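PDB 5UR2: bifunctional protein PutA from Bdellovibrio bacteriovorus, which probably oxidises proline on a flavin cofactor and then converts the resulting glutamate semialdehyde to glutamate with NAD, completing proline catabolism in one polypeptide. Local coordinates for residues 268-273 with 297-302; 301-306 with 332-337; 632-637 with 661-666. All coordinates share one frame; numbering follows the deposited sequence.

Contact 1. Residues 268-273 with 297-302; sequences FGIVIQ and FWVRLV. With P5F (N-propargylglycine-modified flavin adenine dinucleotide), chain F.
Val271 and Arg300 are paired across two neighbouring parallel strands, and both side chains face the inside of the proline dehydrogenase barrel. Strands 268-273 and 298-302 are the fourth and fifth of its eight. Helix 279-293 joins them in a beta-alpha-beta crossover. Five backbone hydrogen bonds hold them together, the shortest from Arg300 N to Ile270 O at 2.8 Å.

The packing is closer on the inner face, near the flavin. Val271 CG2 meets Arg300 CD at 3.8 Å, and its CG1 touches Val302 CG2. Gln273 lies alongside Val302, pointing the same way. With chi1 -49°, Val302 has CG1 beside the backbone N and CG2 between N and the carbonyl carbon. CG2 presses on P5F O2' at 3.2 Å. The Gln273 chain bends at chi2 (141°), which turns its amide to the flavin. NE2 donates to P5F O2 at 2.7 Å and bonds Glu241 O.

The outer face and the start of the strands are looser. Ile272 CG1 is 3.9 Å from Val299 CG1. Ile270 CG2 is 4.1 Å from Phe297 CE2 and 4.3 Å from Val299 CG2. Gly269 adds no side chain, and the Phe268 ring leads away to stack on Phe226. All twelve residues are buried, so neither face is a solvent side; helix 279-293 covers Ile272.

Arg300 NH1 packs 3.7 Å from P5F C6, while its guanidinium forms a salt bridge with Asp239 and a hydrogen bond with Ser196. In this N-propargylglycine-inactivated flavin, the O2 donor would tend to stabilise negative charge there; the Arg300 charge, shared with Asp239, may add.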
loop_
_atom_site.group_PDB
_atom_site.type_symbol
_atom_site.label_atom_id
_atom_site.label_comp_id
_atom_site.label_asym_id
_atom_site.label_seq_id
_atom_site.Cartn_x
_atom_site.Cartn_y
_atom_site.Cartn_z
ATOM N N PHE B 268 -25.952 7.072 56.418
ATOM C CA PHE B 268 -24.928 6.901 55.399
ATOM C C PHE B 268 -25.625 6.475 54.116
ATOM O O PHE B 268 -26.610 5.732 54.158
ATOM C CB PHE B 268 -23.906 5.828 55.794
ATOM C CG PHE B 268 -23.037 6.192 56.971
ATOM C CD1 PHE B 268 -22.406 7.422 57.040
ATOM C CD2 PHE B 268 -22.827 5.283 57.993
ATOM C CE1 PHE B 268 -21.578 7.736 58.113
ATOM C CE2 PHE B 268 -22.009 5.590 59.070
ATOM C CZ PHE B 268 -21.383 6.817 59.132
ATOM N N GLY B 269 -25.115 6.936 52.976
ATOM C CA GLY B 269 -25.702 6.581 51.702
ATOM C C GLY B 269 -24.645 6.273 50.662
ATOM O O GLY B 269 -23.511 6.759 50.722
ATOM N N ILE B 270 -25.062 5.479 49.675
ATOM C CA ILE B 270 -24.232 5.066 48.546
ATOM C C ILE B 270 -25.051 5.282 47.277
ATOM O O ILE B 270 -26.288 5.192 47.287
ATOM C CB ILE B 270 -23.765 3.585 48.686
ATOM C CG1 ILE B 270 -22.835 3.125 47.548
ATOM C CG2 ILE B 270 -24.958 2.659 48.728
ATOM C CD1 ILE B 270 -21.437 3.670 47.555
ATOM N N VAL B 271 -24.351 5.608 46.177
ATOM C CA VAL B 271 -24.988 5.825 44.884
ATOM C C VAL B 271 -24.957 4.545 44.064
ATOM O O VAL B 271 -23.934 3.854 43.996
ATOM C CB VAL B 271 -24.309 6.977 44.124
ATOM C CG1 VAL B 271 -24.835 7.034 42.699
ATOM C CG2 VAL B 271 -24.586 8.306 44.826
ATOM N N ILE B 272 -26.077 4.247 43.403
ATOM C CA ILE B 272 -26.146 3.200 42.396
ATOM C C ILE B 272 -26.590 3.827 41.079
ATOM O O ILE B 272 -27.522 4.641 41.059
ATOM C CB ILE B 272 -27.098 2.069 42.838
ATOM C CG1 ILE B 272 -26.475 1.261 43.990
ATOM C CG2 ILE B 272 -27.442 1.159 41.666
ATOM C CD1 ILE B 272 -25.208 0.493 43.596
ATOM N N GLN B 273 -25.912 3.449 39.978
ATOM C CA GLN B 273 -26.152 4.001 38.639
ATOM C C GLN B 273 -26.950 2.998 37.808
ATOM O O GLN B 273 -26.424 1.957 37.403
ATOM C CB GLN B 273 -24.836 4.335 37.935
ATOM C CG GLN B 273 -23.964 5.357 38.697
ATOM C CD GLN B 273 -22.486 5.034 38.630
ATOM O OE1 GLN B 273 -22.095 3.868 38.722
ATOM N NE2 GLN B 273 -21.644 6.068 38.492
ATOM N N PHE B 297 -29.531 1.732 55.638
ATOM C CA PHE B 297 -28.788 2.842 55.062
ATOM C C PHE B 297 -29.510 3.244 53.779
ATOM O O PHE B 297 -30.495 2.618 53.384
ATOM C CB PHE B 297 -27.324 2.458 54.818
ATOM C CG PHE B 297 -27.160 1.323 53.861
ATOM C CD1 PHE B 297 -27.192 0.011 54.304
ATOM C CD2 PHE B 297 -26.988 1.568 52.501
ATOM C CE1 PHE B 297 -27.047 -1.037 53.408
ATOM C CE2 PHE B 297 -26.853 0.517 51.599
ATOM C CZ PHE B 297 -26.880 -0.785 52.052
ATOM N N TRP B 298 -28.999 4.263 53.099
ATOM C CA TRP B 298 -29.675 4.851 51.951
ATOM C C TRP B 298 -28.981 4.503 50.635
ATOM O O TRP B 298 -27.758 4.359 50.581
ATOM C CB TRP B 298 -29.742 6.373 52.102
ATOM C CG TRP B 298 -30.727 6.793 53.123
ATOM C CD1 TRP B 298 -30.612 6.643 54.469
ATOM C CD2 TRP B 298 -31.985 7.434 52.890
ATOM N NE1 TRP B 298 -31.721 7.153 55.094
ATOM C CE2 TRP B 298 -32.581 7.644 54.150
ATOM C CE3 TRP B 298 -32.665 7.852 51.742
ATOM C CZ2 TRP B 298 -33.827 8.250 54.298
ATOM C CZ3 TRP B 298 -33.907 8.458 51.891
ATOM C CH2 TRP B 298 -34.477 8.645 53.162
ATOM N N VAL B 299 -29.780 4.370 49.573
ATOM C CA VAL B 299 -29.285 4.263 48.209
ATOM C C VAL B 299 -29.795 5.463 47.423
ATOM O O VAL B 299 -31.009 5.675 47.318
ATOM C CB VAL B 299 -29.724 2.959 47.532
ATOM C CG1 VAL B 299 -29.314 2.982 46.068
ATOM C CG2 VAL B 299 -29.096 1.784 48.221
ATOM N N ARG B 300 -28.880 6.266 46.889
ATOM C CA ARG B 300 -29.274 7.342 45.983
ATOM C C ARG B 300 -29.249 6.781 44.569
ATOM O O ARG B 300 -28.176 6.524 44.013
ATOM C CB ARG B 300 -28.354 8.553 46.096
ATOM C CG ARG B 300 -28.700 9.641 45.090
ATOM C CD ARG B 300 -27.570 10.620 44.923
ATOM N NE ARG B 300 -27.299 11.375 46.143
ATOM C CZ ARG B 300 -26.161 12.028 46.354
ATOM N NH1 ARG B 300 -25.199 11.992 45.425
ATOM N NH2 ARG B 300 -25.979 12.696 47.483
ATOM N N LEU B 301 -30.423 6.583 43.988
ATOM C CA LEU B 301 -30.520 5.936 42.688
ATOM C C LEU B 301 -30.446 7.013 41.607
ATOM O O LEU B 301 -31.274 7.931 41.581
ATOM C CB LEU B 301 -31.811 5.127 42.602
ATOM C CG LEU B 301 -32.005 4.230 41.383
ATOM C CD1 LEU B 301 -30.946 3.124 41.304
ATOM C CD2 LEU B 301 -33.418 3.645 41.400
ATOM N N VAL B 302 -29.412 6.942 40.764
ATOM C CA VAL B 302 -29.227 7.864 39.653
ATOM C C VAL B 302 -29.230 7.041 38.374
ATOM O O VAL B 302 -29.272 5.816 38.409
ATOM C CB VAL B 302 -27.923 8.688 39.771
ATOM C CG1 VAL B 302 -27.796 9.310 41.148
ATOM C CG2 VAL B 302 -26.691 7.819 39.483
HETATM P PA P5F F . -32.713 11.483 31.729
HETATM O O1A P5F F . -34.116 10.820 31.940
HETATM O O2A P5F F . -32.537 12.326 30.567
HETATM O O5B P5F F . -31.573 10.518 31.544
HETATM C C5B P5F F . -30.305 10.835 30.983
HETATM C C4B P5F F . -29.335 9.686 31.298
HETATM O O4B P5F F . -29.575 8.523 30.542
HETATM C C3B P5F F . -27.873 9.958 31.093
HETATM O O3B P5F F . -27.324 10.708 32.107
HETATM C C2B P5F F . -27.303 8.598 31.026
HETATM O O2B P5F F . -27.133 8.110 32.312
HETATM C C1B P5F F . -28.377 7.824 30.349
HETATM N N9A P5F F . -28.187 7.658 28.931
HETATM C C8A P5F F . -28.044 8.647 27.967
HETATM N N7A P5F F . -27.915 8.060 26.770
HETATM C C5A P5F F . -27.984 6.672 26.907
HETATM C C6A P5F F . -27.893 5.586 26.038
HETATM N N6A P5F F . -27.708 5.789 24.629
HETATM N N1A P5F F . -27.978 4.327 26.507
HETATM C C2A P5F F . -28.157 4.084 27.823
HETATM N N3A P5F F . -28.220 5.125 28.702
HETATM C C4A P5F F . -28.146 6.398 28.293
HETATM N N1 P5F F . -24.250 10.270 38.318
HETATM C C2 P5F F . -23.256 9.284 38.669
HETATM O O2 P5F F . -22.849 8.397 37.698
HETATM N N3 P5F F . -22.713 9.220 39.993
HETATM C C4 P5F F . -23.115 10.116 41.014
HETATM O O4 P5F F . -22.543 9.997 42.287
HETATM C C4X P5F F . -24.157 11.163 40.644
HETATM N N5 P5F F . -24.545 12.221 41.574
HETATM C C5X P5F F . -25.835 12.884 41.296
HETATM C C6 P5F F . -26.586 13.545 42.407
HETATM C C7 P5F F . -27.864 14.106 42.161
HETATM C C7M P5F F . -28.614 14.770 43.295
HETATM C C8 P5F F . -28.444 14.042 40.858
HETATM C C8M P5F F . -29.802 14.624 40.560
HETATM C C9 P5F F . -27.741 13.416 39.801
HETATM C C9A P5F F . -26.394 12.827 40.051
HETATM N N10 P5F F . -25.679 12.159 38.961
HETATM C C10 P5F F . -24.675 11.206 39.341
HETATM C "C1'" P5F F . -26.078 12.290 37.537
HETATM C "C2'" P5F F . -27.210 11.335 37.155
HETATM O "O2'" P5F F . -26.725 10.048 37.185
HETATM C "C3'" P5F F . -27.846 11.604 35.790
HETATM O "O3'" P5F F . -26.882 11.439 34.818
HETATM C "C4'" P5F F . -28.442 12.993 35.617
HETATM O "O4'" P5F F . -28.844 13.424 36.872
HETATM C "C5'" P5F F . -29.546 13.111 34.549
HETATM O "O5'" P5F F . -30.435 12.012 34.520
HETATM P P P5F F . -32.042 12.108 34.326
HETATM O O1P P5F F . -32.931 10.976 34.970
HETATM O O2P P5F F . -32.291 13.591 34.792
HETATM O O3P P5F F . -32.192 12.455 32.728
HETATM C C21 P5F F . -22.222 13.425 41.531
HETATM C C22 P5F F . -23.418 12.811 41.667
HETATM C C23 P5F F . -20.909 12.708 41.890
#

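Contact 2. Residues 301-306 with 332-337; sequences LVKGAY and ANYELC. With P5F (N-propargylglycine-modified flavin adenine dinucleotide), chain F.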
loop_
_atom_site.group_PDB
_atom_site.type_symbol
_atom_site.label_atom_id
_atom_site.label_comp_id
_atom_site.label_asym_id
_atom_site.label_seq_id
_atom_site.Cartn_x
_atom_site.Cartn_y
_atom_site.Cartn_z
ATOM N N LEU B 301 -30.423 6.583 43.988
ATOM C CA LEU B 301 -30.520 5.936 42.688
ATOM C C LEU B 301 -30.446 7.013 41.607
ATOM O O LEU B 301 -31.274 7.931 41.581
ATOM C CB LEU B 301 -31.811 5.127 42.602
ATOM C CG LEU B 301 -32.005 4.230 41.383
ATOM C CD1 LEU B 301 -30.946 3.124 41.304
ATOM C CD2 LEU B 301 -33.418 3.645 41.400
ATOM N N VAL B 302 -29.412 6.942 40.764
ATOM C CA VAL B 302 -29.227 7.864 39.653
ATOM C C VAL B 302 -29.230 7.041 38.374
ATOM O O VAL B 302 -29.272 5.816 38.409
ATOM C CB VAL B 302 -27.923 8.688 39.771
ATOM C CG1 VAL B 302 -27.796 9.310 41.148
ATOM C CG2 VAL B 302 -26.691 7.819 39.483
ATOM N N LYS B 303 -29.179 7.723 37.231
ATOM C CA LYS B 303 -28.973 6.969 35.997
ATOM C C LYS B 303 -27.484 6.768 35.711
ATOM O O LYS B 303 -27.030 5.625 35.613
ATOM C CB LYS B 303 -29.720 7.624 34.831
ATOM C CG LYS B 303 -31.203 7.385 35.026
ATOM C CD LYS B 303 -32.096 7.977 33.995
ATOM C CE LYS B 303 -33.545 7.878 34.504
ATOM N NZ LYS B 303 -34.511 8.572 33.634
ATOM N N GLY B 304 -26.706 7.850 35.650
ATOM C CA GLY B 304 -25.261 7.726 35.482
ATOM C C GLY B 304 -24.630 8.873 34.714
ATOM O O GLY B 304 -25.207 9.357 33.737
ATOM N N ALA B 305 -23.449 9.318 35.139
ATOM C CA ALA B 305 -22.819 10.533 34.614
ATOM C C ALA B 305 -21.699 10.283 33.605
ATOM O O ALA B 305 -21.167 11.250 33.048
ATOM C CB ALA B 305 -22.247 11.379 35.768
ATOM N N TYR B 306 -21.294 9.038 33.374
ATOM C CA TYR B 306 -20.087 8.795 32.589
ATOM C C TYR B 306 -20.373 7.998 31.311
ATOM O O TYR B 306 -19.543 7.199 30.872
ATOM C CB TYR B 306 -19.027 8.094 33.447
ATOM C CG TYR B 306 -18.766 8.773 34.790
ATOM C CD1 TYR B 306 -17.858 9.824 34.895
ATOM C CD2 TYR B 306 -19.417 8.351 35.950
ATOM C CE1 TYR B 306 -17.617 10.454 36.118
ATOM C CE2 TYR B 306 -19.188 8.969 37.171
ATOM C CZ TYR B 306 -18.281 10.019 37.253
ATOM O OH TYR B 306 -18.047 10.643 38.459
ATOM N N ALA B 332 -35.799 1.941 31.939
ATOM C CA ALA B 332 -36.540 0.759 32.374
ATOM C C ALA B 332 -35.857 0.099 33.561
ATOM O O ALA B 332 -36.522 -0.337 34.509
ATOM C CB ALA B 332 -36.691 -0.240 31.223
ATOM N N ASN B 333 -34.525 0.015 33.519
ATOM C CA ASN B 333 -33.786 -0.552 34.637
ATOM C C ASN B 333 -33.907 0.331 35.880
ATOM O O ASN B 333 -33.970 -0.179 37.004
ATOM C CB ASN B 333 -32.317 -0.731 34.242
ATOM C CG ASN B 333 -31.552 -1.526 35.259
ATOM O OD1 ASN B 333 -31.813 -2.721 35.441
ATOM N ND2 ASN B 333 -30.613 -0.885 35.940
ATOM N N TYR B 334 -33.941 1.657 35.698
ATOM C CA TYR B 334 -34.155 2.554 36.834
ATOM C C TYR B 334 -35.465 2.215 37.531
ATOM O O TYR B 334 -35.511 2.053 38.758
ATOM C CB TYR B 334 -34.161 4.013 36.371
ATOM C CG TYR B 334 -34.115 5.031 37.498
ATOM C CD1 TYR B 334 -35.225 5.271 38.308
ATOM C CD2 TYR B 334 -32.961 5.772 37.729
ATOM C CE1 TYR B 334 -35.175 6.205 39.350
ATOM C CE2 TYR B 334 -32.896 6.701 38.743
ATOM C CZ TYR B 334 -34.004 6.920 39.556
ATOM O OH TYR B 334 -33.906 7.849 40.567
ATOM N N GLU B 335 -36.542 2.087 36.756
ATOM C CA GLU B 335 -37.837 1.813 37.363
ATOM C C GLU B 335 -37.850 0.442 38.035
ATOM O O GLU B 335 -38.405 0.288 39.128
ATOM C CB GLU B 335 -38.946 1.971 36.315
ATOM C CG GLU B 335 -39.111 3.430 35.880
ATOM C CD GLU B 335 -40.265 3.706 34.911
ATOM O OE1 GLU B 335 -41.187 2.881 34.771
ATOM O OE2 GLU B 335 -40.240 4.784 34.284
ATOM N N LEU B 336 -37.202 -0.549 37.423
ATOM C CA LEU B 336 -37.110 -1.871 38.041
ATOM C C LEU B 336 -36.361 -1.799 39.373
ATOM O O LEU B 336 -36.800 -2.369 40.379
ATOM C CB LEU B 336 -36.422 -2.840 37.067
ATOM C CG LEU B 336 -36.125 -4.256 37.567
ATOM C CD1 LEU B 336 -37.437 -5.079 37.603
ATOM C CD2 LEU B 336 -35.067 -4.959 36.731
ATOM N N CYS B 337 -35.214 -1.104 39.393
ATOM C CA CYS B 337 -34.475 -0.923 40.638
ATOM C C CYS B 337 -35.297 -0.163 41.674
ATOM O O CYS B 337 -35.310 -0.526 42.862
ATOM C CB CYS B 337 -33.160 -0.188 40.367
ATOM S SG CYS B 337 -31.947 -1.193 39.477
HETATM P PA P5F F . -32.713 11.483 31.729
HETATM O O1A P5F F . -34.116 10.820 31.940
HETATM O O2A P5F F . -32.537 12.326 30.567
HETATM O O5B P5F F . -31.573 10.518 31.544
HETATM C C5B P5F F . -30.305 10.835 30.983
HETATM C C4B P5F F . -29.335 9.686 31.298
HETATM O O4B P5F F . -29.575 8.523 30.542
HETATM C C3B P5F F . -27.873 9.958 31.093
HETATM O O3B P5F F . -27.324 10.708 32.107
HETATM C C2B P5F F . -27.303 8.598 31.026
HETATM O O2B P5F F . -27.133 8.110 32.312
HETATM C C1B P5F F . -28.377 7.824 30.349
HETATM N N9A P5F F . -28.187 7.658 28.931
HETATM C C8A P5F F . -28.044 8.647 27.967
HETATM N N7A P5F F . -27.915 8.060 26.770
HETATM C C5A P5F F . -27.984 6.672 26.907
HETATM C C6A P5F F . -27.893 5.586 26.038
HETATM N N6A P5F F . -27.708 5.789 24.629
HETATM N N1A P5F F . -27.978 4.327 26.507
HETATM C C2A P5F F . -28.157 4.084 27.823
HETATM N N3A P5F F . -28.220 5.125 28.702
HETATM C C4A P5F F . -28.146 6.398 28.293
HETATM N N1 P5F F . -24.250 10.270 38.318
HETATM C C2 P5F F . -23.256 9.284 38.669
HETATM O O2 P5F F . -22.849 8.397 37.698
HETATM N N3 P5F F . -22.713 9.220 39.993
HETATM C C4 P5F F . -23.115 10.116 41.014
HETATM O O4 P5F F . -22.543 9.997 42.287
HETATM C C4X P5F F . -24.157 11.163 40.644
HETATM N N5 P5F F . -24.545 12.221 41.574
HETATM C C5X P5F F . -25.835 12.884 41.296
HETATM C C6 P5F F . -26.586 13.545 42.407
HETATM C C7 P5F F . -27.864 14.106 42.161
HETATM C C7M P5F F . -28.614 14.770 43.295
HETATM C C8 P5F F . -28.444 14.042 40.858
HETATM C C8M P5F F . -29.802 14.624 40.560
HETATM C C9 P5F F . -27.741 13.416 39.801
HETATM C C9A P5F F . -26.394 12.827 40.051
HETATM N N10 P5F F . -25.679 12.159 38.961
HETATM C C10 P5F F . -24.675 11.206 39.341
HETATM C "C1'" P5F F . -26.078 12.290 37.537
HETATM C "C2'" P5F F . -27.210 11.335 37.155
HETATM O "O2'" P5F F . -26.725 10.048 37.185
HETATM C "C3'" P5F F . -27.846 11.604 35.790
HETATM O "O3'" P5F F . -26.882 11.439 34.818
HETATM C "C4'" P5F F . -28.442 12.993 35.617
HETATM O "O4'" P5F F . -28.844 13.424 36.872
HETATM C "C5'" P5F F . -29.546 13.111 34.549
HETATM O "O5'" P5F F . -30.435 12.012 34.520
HETATM P P P5F F . -32.042 12.108 34.326
HETATM O O1P P5F F . -32.931 10.976 34.970
HETATM O O2P P5F F . -32.291 13.591 34.792
HETATM O O3P P5F F . -32.192 12.455 32.728
HETATM C C21 P5F F . -22.222 13.425 41.531
HETATM C C22 P5F F . -23.418 12.811 41.667
HETATM C C23 P5F F . -20.909 12.708 41.890
#
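Lys303 NZ, at the end of a side chain that crosses that of Tyr334 at about a right angle, is gripped by four groups. It bonds P5F O1A at 2.8 Å and, weakly, P5F O1P on the other phosphate. Asp331 adds a salt bridge and Thr359 a hydrogen bond. The chain is extended beyond CG and passes Tyr334 on the way, with CG 3.6 Å from CD2 of the ring. NZ itself lies 5.6 Å from the ring centroid, at most a weak cation-pi attraction.

In this TIM barrel, helix 327-343 packs outside strand 298-302. The residues after the strand form a flavin-binding loop at the C-terminal mouth.

Leu301 covers the face of Tyr334 opposite Lys303 NZ. Its CD2 sits over the ring centre, 3.8 Å from the centroid, in a CH-pi contact. The Tyr334 hydroxyl OH donates to Leu301 O at 2.8 Å, from 51° out of the carbonyl plane. Cys337 CB closes on the same CD2 methyl at 4.0 Å.

In the loop, Gly304 O accepts from P5F O2B at 2.7 Å, and Gly304 N bonds P5F O2' weakly. Ala305 N reaches P5F O2 at 2.8 Å.

Contact 3. Residues 632-637 with 661-666; sequences RGVTAV and TVVMKP
Val637 has the most surface buried here, and it packs against Val662 and Met664 of the next strand. The two parallel strands belong to the Rossmann-type sheet of the aldehyde dehydrogenase part. Helix 646-657 connects them in a beta-alpha-beta crossover.

Val637 CG1 is anti to the backbone N (chi1 170°). CG2 therefore lies beside that N and meets Val662 CG1 at 3.9 Å. Val637 CB also lies 4.2 Å from Met664 CB. Leu648 and Met651 of the crossover helix cover Val637 on this face, which it shares with Thr635. The Met664 chain extends away, towards helix 671-684. Val637 lies about 12 Å, side chain to side chain, from Glu746, a predicted active-site residue.

Thr661 buries the next largest area. Its side chain stands on the opposite face, with Val634, Ala636 and Val663. OG1 sits between its own backbone N and carbonyl carbon (chi1 60°) and touches Val634 CG2 at 3.5 Å. The polar need of this hydroxyl is met by Ala542 O of helix 532-549, which covers this face. Thr661 O accepts from Thr635 N at 2.7 Å.

Val663 is the third. Its side chain makes only a distant contact here, CG2 to Val634 CG1 at 4.4 Å, but its backbone N and O both bond strand 632-637. Its N donates to Thr635 O, and its O accepts from Val637 N.

Strand 623-638 continues the sheet on its other edge. There Ala636 pairs through its backbone with Thr713 and Ala715. Strand 691-693 flanks 661-665 in turn. The last rung of the contact runs almost straight, from Lys665 N to Val637 O at 2.8 Å, with 178° at the hydrogen.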
loop_
_atom_site.group_PDB
_atom_site.type_symbol
_atom_site.label_atom_id
_atom_site.label_comp_id
_atom_site.label_asym_id
_atom_site.label_seq_id
_atom_site.Cartn_x
_atom_site.Cartn_y
_atom_site.Cartn_z
ATOM N N ARG B 632 13.411 -12.976 1.375
ATOM C CA ARG B 632 14.823 -12.631 1.154
ATOM C C ARG B 632 15.814 -13.729 1.536
ATOM O O ARG B 632 16.790 -13.939 0.817
ATOM C CB ARG B 632 15.192 -11.346 1.915
ATOM C CG ARG B 632 14.325 -10.134 1.595
ATOM C CD ARG B 632 14.939 -8.801 2.085
ATOM N NE ARG B 632 15.986 -8.315 1.178
ATOM C CZ ARG B 632 17.274 -8.207 1.490
ATOM N NH1 ARG B 632 17.698 -8.531 2.703
ATOM N NH2 ARG B 632 18.144 -7.763 0.586
ATOM N N GLY B 633 15.627 -14.426 2.650
ATOM C CA GLY B 633 16.588 -15.458 3.055
ATOM C C GLY B 633 16.665 -15.556 4.572
ATOM O O GLY B 633 15.688 -15.291 5.263
ATOM N N VAL B 634 17.850 -15.915 5.075
ATOM C CA VAL B 634 18.031 -16.074 6.514
ATOM C C VAL B 634 18.042 -14.703 7.173
ATOM O O VAL B 634 18.769 -13.797 6.743
ATOM C CB VAL B 634 19.321 -16.848 6.828
ATOM C CG1 VAL B 634 19.564 -16.851 8.327
ATOM C CG2 VAL B 634 19.234 -18.310 6.311
ATOM N N THR B 635 17.234 -14.544 8.222
ATOM C CA THR B 635 17.121 -13.279 8.936
ATOM C C THR B 635 17.732 -13.410 10.319
ATOM O O THR B 635 17.333 -14.284 11.087
ATOM C CB THR B 635 15.658 -12.849 9.043
ATOM O OG1 THR B 635 15.165 -12.602 7.724
ATOM C CG2 THR B 635 15.508 -11.587 9.893
ATOM N N ALA B 636 18.672 -12.527 10.636
ATOM C CA ALA B 636 19.263 -12.461 11.965
ATOM C C ALA B 636 18.432 -11.511 12.816
ATOM O O ALA B 636 18.213 -10.365 12.425
ATOM C CB ALA B 636 20.713 -11.988 11.892
ATOM N N VAL B 637 17.962 -11.994 13.966
ATOM C CA VAL B 637 17.120 -11.223 14.876
ATOM C C VAL B 637 17.892 -11.004 16.178
ATOM O O VAL B 637 18.214 -11.961 16.897
ATOM C CB VAL B 637 15.783 -11.935 15.129
ATOM C CG1 VAL B 637 15.023 -11.262 16.267
ATOM C CG2 VAL B 637 14.950 -11.934 13.842
ATOM N N THR B 661 13.642 -17.592 6.971
ATOM C CA THR B 661 13.990 -18.337 8.176
ATOM C C THR B 661 14.779 -17.422 9.109
ATOM O O THR B 661 15.215 -16.333 8.722
ATOM C CB THR B 661 14.765 -19.622 7.849
ATOM O OG1 THR B 661 15.980 -19.310 7.168
ATOM C CG2 THR B 661 13.913 -20.526 6.947
ATOM N N VAL B 662 14.944 -17.864 10.356
ATOM C CA VAL B 662 15.342 -16.976 11.445
ATOM C C VAL B 662 16.379 -17.640 12.341
ATOM O O VAL B 662 16.246 -18.811 12.704
ATOM C CB VAL B 662 14.116 -16.571 12.296
ATOM C CG1 VAL B 662 14.568 -15.812 13.533
ATOM C CG2 VAL B 662 13.140 -15.745 11.473
ATOM N N VAL B 663 17.417 -16.886 12.701
ATOM C CA VAL B 663 18.254 -17.194 13.853
ATOM C C VAL B 663 18.047 -16.052 14.837
ATOM O O VAL B 663 18.382 -14.899 14.531
ATOM C CB VAL B 663 19.734 -17.331 13.492
ATOM C CG1 VAL B 663 20.535 -17.660 14.764
ATOM C CG2 VAL B 663 19.931 -18.388 12.408
ATOM N N MET B 664 17.467 -16.343 15.991
ATOM C CA MET B 664 17.216 -15.299 16.974
ATOM C C MET B 664 18.243 -15.408 18.098
ATOM O O MET B 664 18.495 -16.499 18.623
ATOM C CB MET B 664 15.785 -15.355 17.514
ATOM C CG MET B 664 15.383 -16.655 18.189
ATOM S SD MET B 664 13.806 -16.416 19.040
ATOM C CE MET B 664 13.116 -18.050 18.996
ATOM N N LYS B 665 18.861 -14.269 18.419
ATOM C CA LYS B 665 19.865 -14.104 19.462
ATOM C C LYS B 665 19.265 -13.197 20.528
ATOM O O LYS B 665 19.350 -11.966 20.425
ATOM C CB LYS B 665 21.141 -13.489 18.878
ATOM C CG LYS B 665 22.429 -13.956 19.529
ATOM C CD LYS B 665 22.495 -13.618 21.002
ATOM C CE LYS B 665 22.660 -12.123 21.217
ATOM N NZ LYS B 665 22.750 -11.758 22.663
ATOM N N PRO B 666 18.642 -13.747 21.557
ATOM C CA PRO B 666 17.987 -12.901 22.564
ATOM C C PRO B 666 19.001 -12.224 23.474
ATOM O O PRO B 666 20.160 -12.633 23.583
ATOM C CB PRO B 666 17.128 -13.900 23.350
ATOM C CG PRO B 666 17.962 -15.190 23.282
ATOM C CD PRO B 666 18.577 -15.182 21.890
#

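In the fold
Contacts 1 and 2 are neighbours in the proline dehydrogenase barrel, with centres about 11 Å apart. They share Leu301 and Val302 of strand 298-302. Contact 1 ties this strand to the one before it. Contact 2 ties its end to helix 327-343. Both touch P5F: contact 1 mainly at the isoalloxazine through strand side chains, contact 2 at the ribityl, phosphates and O2 through the next loop. Contact 3 comes later in the chain, in the aldehyde dehydrogenase part, on the opposite side of the chain's centre. Its centre is about 60 Å from contact 1 and 57 Å from contact 2. The three sample two separate folds of one bifunctional enzyme, a flavin barrel and a Rossmann-type sheet.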